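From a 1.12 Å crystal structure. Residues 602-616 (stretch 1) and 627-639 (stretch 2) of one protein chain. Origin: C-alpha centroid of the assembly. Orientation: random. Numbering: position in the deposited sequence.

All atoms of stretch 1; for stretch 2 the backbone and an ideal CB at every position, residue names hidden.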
# COMPACT_ATOMS: atom_id res chain seq x y z
N GLY A 602 26.47 13.25 14.73
CA GLY A 602 27.72 13.16 13.97
C GLY A 602 27.89 11.83 13.25
O GLY A 602 28.93 11.18 13.35
N LEU A 603 26.84 11.42 12.52
CA LEU A 603 26.80 10.10 11.89
C LEU A 603 26.97 10.13 10.36
O LEU A 603 27.23 9.10 9.75
CB LEU A 603 25.52 9.35 12.28
CG LEU A 603 25.39 9.04 13.78
CD1 LEU A 603 24.06 8.37 14.08
CD2 LEU A 603 26.55 8.18 14.28
N VAL A 604 26.82 11.31 9.77
CA VAL A 604 26.97 11.46 8.32
C VAL A 604 28.40 11.13 7.88
O VAL A 604 28.61 10.39 6.92
CB VAL A 604 26.55 12.88 7.85
CG1 VAL A 604 26.91 13.11 6.38
CG2 VAL A 604 25.06 13.09 8.07
N GLY A 605 29.37 11.69 8.60
CA GLY A 605 30.78 11.47 8.29
C GLY A 605 31.16 11.95 6.91
O GLY A 605 30.66 12.96 6.42
N ASN A 606 32.03 11.18 6.26
CA ASN A 606 32.63 11.57 4.99
C ASN A 606 33.28 10.36 4.33
O ASN A 606 33.18 9.24 4.84
CB ASN A 606 33.65 12.70 5.20
CG ASN A 606 34.78 12.30 6.15
OD1 ASN A 606 35.30 11.19 6.10
ND2 ASN A 606 35.16 13.23 7.02
N THR A 607 33.97 10.58 3.21
CA THR A 607 34.64 9.49 2.50
C THR A 607 36.17 9.57 2.62
O THR A 607 36.89 9.06 1.76
CB THR A 607 34.22 9.43 1.02
OG1 THR A 607 34.55 10.67 0.37
CG2 THR A 607 32.72 9.19 0.90
N THR A 608 36.65 10.20 3.69
CA THR A 608 38.08 10.30 3.96
C THR A 608 38.56 9.02 4.63
O THR A 608 37.98 8.58 5.63
CB THR A 608 38.39 11.51 4.86
OG1 THR A 608 37.84 12.69 4.27
CG2 THR A 608 39.90 11.69 5.04
N ASP A 609 39.63 8.43 4.09
CA ASP A 609 40.16 7.15 4.58
C ASP A 609 39.06 6.10 4.63
O ASP A 609 38.87 5.40 5.63
CB ASP A 609 40.85 7.33 5.94
CG ASP A 609 42.01 8.31 5.89
OD1 ASP A 609 42.82 8.22 4.94
OD2 ASP A 609 42.10 9.17 6.79
N CYS A 610 38.34 6.01 3.52
CA CYS A 610 37.17 5.16 3.41
C CYS A 610 37.48 3.98 2.50
O CYS A 610 37.81 4.14 1.33
CB CYS A 610 35.99 5.97 2.86
SG CYS A 610 34.50 5.03 2.55
N SER A 611 37.38 2.78 3.08
CA SER A 611 37.74 1.54 2.40
C SER A 611 36.89 0.41 2.95
O SER A 611 36.53 0.42 4.12
CB SER A 611 39.22 1.23 2.67
OG SER A 611 39.55 -0.08 2.24
N ALA A 612 36.58 -0.56 2.09
CA ALA A 612 35.87 -1.76 2.53
C ALA A 612 36.68 -2.53 3.57
O ALA A 612 36.11 -3.30 4.35
CB ALA A 612 35.52 -2.64 1.35
N ASP A 613 37.99 -2.31 3.59
CA ASP A 613 38.86 -2.89 4.62
C ASP A 613 38.53 -2.40 6.03
O ASP A 613 38.89 -3.04 7.01
CB ASP A 613 40.34 -2.58 4.31
CG ASP A 613 40.87 -3.37 3.12
OD1 ASP A 613 40.27 -4.40 2.75
OD2 ASP A 613 41.91 -2.96 2.57
N ASN A 614 37.83 -1.26 6.12
CA ASN A 614 37.42 -0.70 7.41
C ASN A 614 36.40 -1.57 8.15
O ASN A 614 36.13 -1.34 9.33
CB ASN A 614 36.84 0.71 7.24
CG ASN A 614 37.85 1.70 6.67
OD1 ASN A 614 39.04 1.39 6.53
ND2 ASN A 614 37.37 2.90 6.35
N TRP A 615 35.84 -2.56 7.46
CA TRP A 615 34.83 -3.45 8.03
C TRP A 615 35.41 -4.76 8.60
O TRP A 615 34.65 -5.65 9.00
CB TRP A 615 33.70 -3.71 7.03
CG TRP A 615 32.61 -2.70 7.16
CD1 TRP A 615 31.40 -2.87 7.79
CD2 TRP A 615 32.62 -1.35 6.68
NE1 TRP A 615 30.67 -1.72 7.73
CE2 TRP A 615 31.39 -0.76 7.05
CE3 TRP A 615 33.55 -0.58 5.97
CZ2 TRP A 615 31.06 0.56 6.73
CZ3 TRP A 615 33.22 0.74 5.65
CH2 TRP A 615 31.99 1.29 6.03
N ALA A 616 36.74 -4.85 8.66
CA ALA A 616 37.40 -6.06 9.14
C ALA A 616 36.94 -6.42 10.55
O ALA A 616 36.88 -5.56 11.43
CB ALA A 616 38.91 -5.90 9.09
N UNK A 627 38.48 2.64 15.36
CA UNK A 627 38.51 4.04 14.92
C UNK A 627 38.39 4.27 13.41
O UNK A 627 38.38 5.41 12.96
CB UNK A 627 39.81 4.68 15.40
N UNK A 628 38.30 3.19 12.64
CA UNK A 628 38.20 3.30 11.18
C UNK A 628 36.89 3.95 10.76
O UNK A 628 35.88 3.86 11.46
CB UNK A 628 38.33 1.92 10.53
N UNK A 629 36.92 4.63 9.61
CA UNK A 629 35.74 5.30 9.08
C UNK A 629 34.69 4.29 8.61
O UNK A 629 34.88 3.63 7.60
CB UNK A 629 36.13 6.23 7.93
N UNK A 630 33.61 4.18 9.37
CA UNK A 630 32.45 3.37 8.98
C UNK A 630 31.20 4.24 9.00
O UNK A 630 30.10 3.76 9.29
CB UNK A 630 32.28 2.17 9.91
N UNK A 631 31.38 5.52 8.69
CA UNK A 631 30.28 6.48 8.68
C UNK A 631 29.28 6.16 7.57
O UNK A 631 29.58 5.41 6.63
CB UNK A 631 30.82 7.90 8.51
N UNK A 632 28.10 6.75 7.67
CA UNK A 632 27.07 6.51 6.67
C UNK A 632 27.52 6.90 5.27
O UNK A 632 27.27 6.16 4.31
CB UNK A 632 25.80 7.28 7.04
N UNK A 633 28.20 8.04 5.13
CA UNK A 633 28.72 8.48 3.83
C UNK A 633 29.73 7.49 3.26
O UNK A 633 29.72 7.18 2.07
CB UNK A 633 29.37 9.86 3.96
N UNK A 634 30.62 6.99 4.13
CA UNK A 634 31.62 6.02 3.71
C UNK A 634 30.96 4.73 3.24
O UNK A 634 31.21 4.27 2.13
CB UNK A 634 32.60 5.73 4.85
N UNK A 635 30.09 4.16 4.08
CA UNK A 635 29.40 2.91 3.74
C UNK A 635 28.64 3.04 2.42
O UNK A 635 28.74 2.18 1.55
CB UNK A 635 28.44 2.51 4.86
N UNK A 636 27.91 4.14 2.27
CA UNK A 636 27.11 4.38 1.06
C UNK A 636 27.99 4.40 -0.19
O UNK A 636 27.62 3.83 -1.22
CB UNK A 636 26.35 5.70 1.18
N UNK A 637 29.15 5.04 -0.08
CA UNK A 637 30.07 5.19 -1.21
C UNK A 637 30.72 3.87 -1.64
O UNK A 637 31.25 3.78 -2.75
CB UNK A 637 31.16 6.20 -0.85
N UNK A 638 30.69 2.87 -0.77
CA UNK A 638 31.37 1.61 -1.03
C UNK A 638 30.49 0.52 -1.61
O UNK A 638 30.98 -0.54 -2.01
CB UNK A 638 32.00 1.10 0.27
N UNK A 639 29.18 0.76 -1.66
CA UNK A 639 28.24 -0.25 -2.15
C UNK A 639 28.33 -0.44 -3.65
O UNK A 639 28.22 -1.57 -4.15
CB UNK A 639 26.81 0.13 -1.77

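Position 627 has nothing of stretch 1 within reach of its CB, so almost any side chain would do; it is Asn627. At 628 the CB points toward stretch 1 and lies 3.8 Å from Asn614 CB, where a small or modest apolar group fits. Ala628 makes that contact with its CB alone.

Position 629 points toward a turn whose carbonyls face inward: its ideal CB is 3.7 Å from Asp609 O and 3.8 Å from Thr608 O. A donor is called for, and Asn, Gln, Ser or a basic residue could supply one. Asn629, with chi1 t, places ND2 2.9 Å from Thr608 O and 3.0 Å from Asn606 O and donates to both. Asn629 O accepts from Asn614 ND2 at 2.9 Å, while a water accepts from Asn629 N and donates to Asp609 O.

At 630 the CB points sideways, 3.8 Å from Trp615 CZ2; a long side chain could cover the indole and, if it carried a donor, reach Asn614 O. Arg630 does both: CG sits over the face of the six-membered ring, 3.7 Å from its centroid, and NH1 donates to Asn614 O at 2.8 Å.

Position 631 precedes a helix, and its CB is 3.6 Å from Gly605 CA, so a small capping residue such as Ser, Thr, Asp or Asn suits it. Ser631 OG accepts a weak capping bond from the backbone N of 634 (3.4 Å) and another weak bond from Asn606 N (3.3 Å), and donates to Asn629 OD1 at 2.8 Å.

Position 632 lies beside Leu603, which invites an apolar or aromatic group. The ring of Trp632 receives Leu603 CB over its face, 3.8 Å from the six-membered centroid, and Trp632 N donates to Leu603 O at 3.3 Å.

At 633 the CB is only 3.1 Å from Val604 O, favouring a small donor such as Ser or Thr. Ser633 OG donates to Val604 O at 2.7 Å, and Ser633 N to the same oxygen at 3.0 Å.

The ideal CB at 634 is 3.1 Å from Cys610 SG, which singles out cysteine. Cys634 SG bonds Cys610 SG at 2.1 Å, chi3 96°.

Near Trp615 CZ2, 635 suits a small apolar residue, here Ala635. Position 636 meets nothing and is Lys636. At 637, near Thr607 CG2, small groups fit; Ser637 OG donates to Cys634 O at 2.8 Å. Position 638 points toward stretch 1 with room for a branched apolar chain, and Leu638 CD1 packs 3.6 Å from Trp615 CZ3. Position 639, out of reach, is Leu639.

Stretch 2, residues 627-639: NANRSWSCAKSLL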
# COMPACT_ATOMS: atom_id res chain seq x y z
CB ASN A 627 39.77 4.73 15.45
CG ASN A 627 39.90 4.63 16.96
OD1 ASN A 627 38.92 4.80 17.69
ND2 ASN A 627 41.11 4.36 17.43
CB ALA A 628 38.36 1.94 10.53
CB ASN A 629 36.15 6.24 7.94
CG ASN A 629 34.99 7.05 7.39
OD1 ASN A 629 33.84 6.90 7.80
ND2 ASN A 629 35.29 7.92 6.43
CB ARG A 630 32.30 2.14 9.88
CG ARG A 630 33.40 1.11 9.68
CD ARG A 630 33.22 -0.11 10.56
NE ARG A 630 33.46 0.17 11.97
CZ ARG A 630 34.64 0.08 12.58
NH1 ARG A 630 35.71 -0.31 11.91
NH2 ARG A 630 34.73 0.36 13.88
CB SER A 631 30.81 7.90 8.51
OG SER A 631 31.40 8.07 7.23
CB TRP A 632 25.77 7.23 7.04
CG TRP A 632 25.14 6.73 8.31
CD1 TRP A 632 25.47 5.60 9.01
CD2 TRP A 632 24.06 7.34 9.01
NE1 TRP A 632 24.66 5.48 10.12
CE2 TRP A 632 23.78 6.54 10.13
CE3 TRP A 632 23.29 8.50 8.79
CZ2 TRP A 632 22.77 6.86 11.05
CZ3 TRP A 632 22.29 8.81 9.70
CH2 TRP A 632 22.04 7.99 10.81
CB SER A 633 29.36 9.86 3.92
OG SER A 633 28.40 10.85 4.27
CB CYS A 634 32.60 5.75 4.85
SG CYS A 634 33.81 4.48 4.43
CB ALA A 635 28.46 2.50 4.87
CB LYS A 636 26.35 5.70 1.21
CG LYS A 636 25.53 6.11 -0.00
CD LYS A 636 24.71 7.34 0.31
CE LYS A 636 24.14 7.96 -0.95
NZ LYS A 636 25.18 8.67 -1.74
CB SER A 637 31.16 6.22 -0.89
OG SER A 637 32.16 5.67 -0.05
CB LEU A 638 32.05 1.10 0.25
CG LEU A 638 33.21 1.93 0.78
CD1 LEU A 638 33.59 1.44 2.17
CD2 LEU A 638 34.41 1.90 -0.15
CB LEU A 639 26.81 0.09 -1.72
CG LEU A 639 26.53 -0.03 -0.22
CD1 LEU A 639 25.23 0.66 0.13
CD2 LEU A 639 26.49 -1.49 0.24
O HOH W 1 39.43 5.19 8.29
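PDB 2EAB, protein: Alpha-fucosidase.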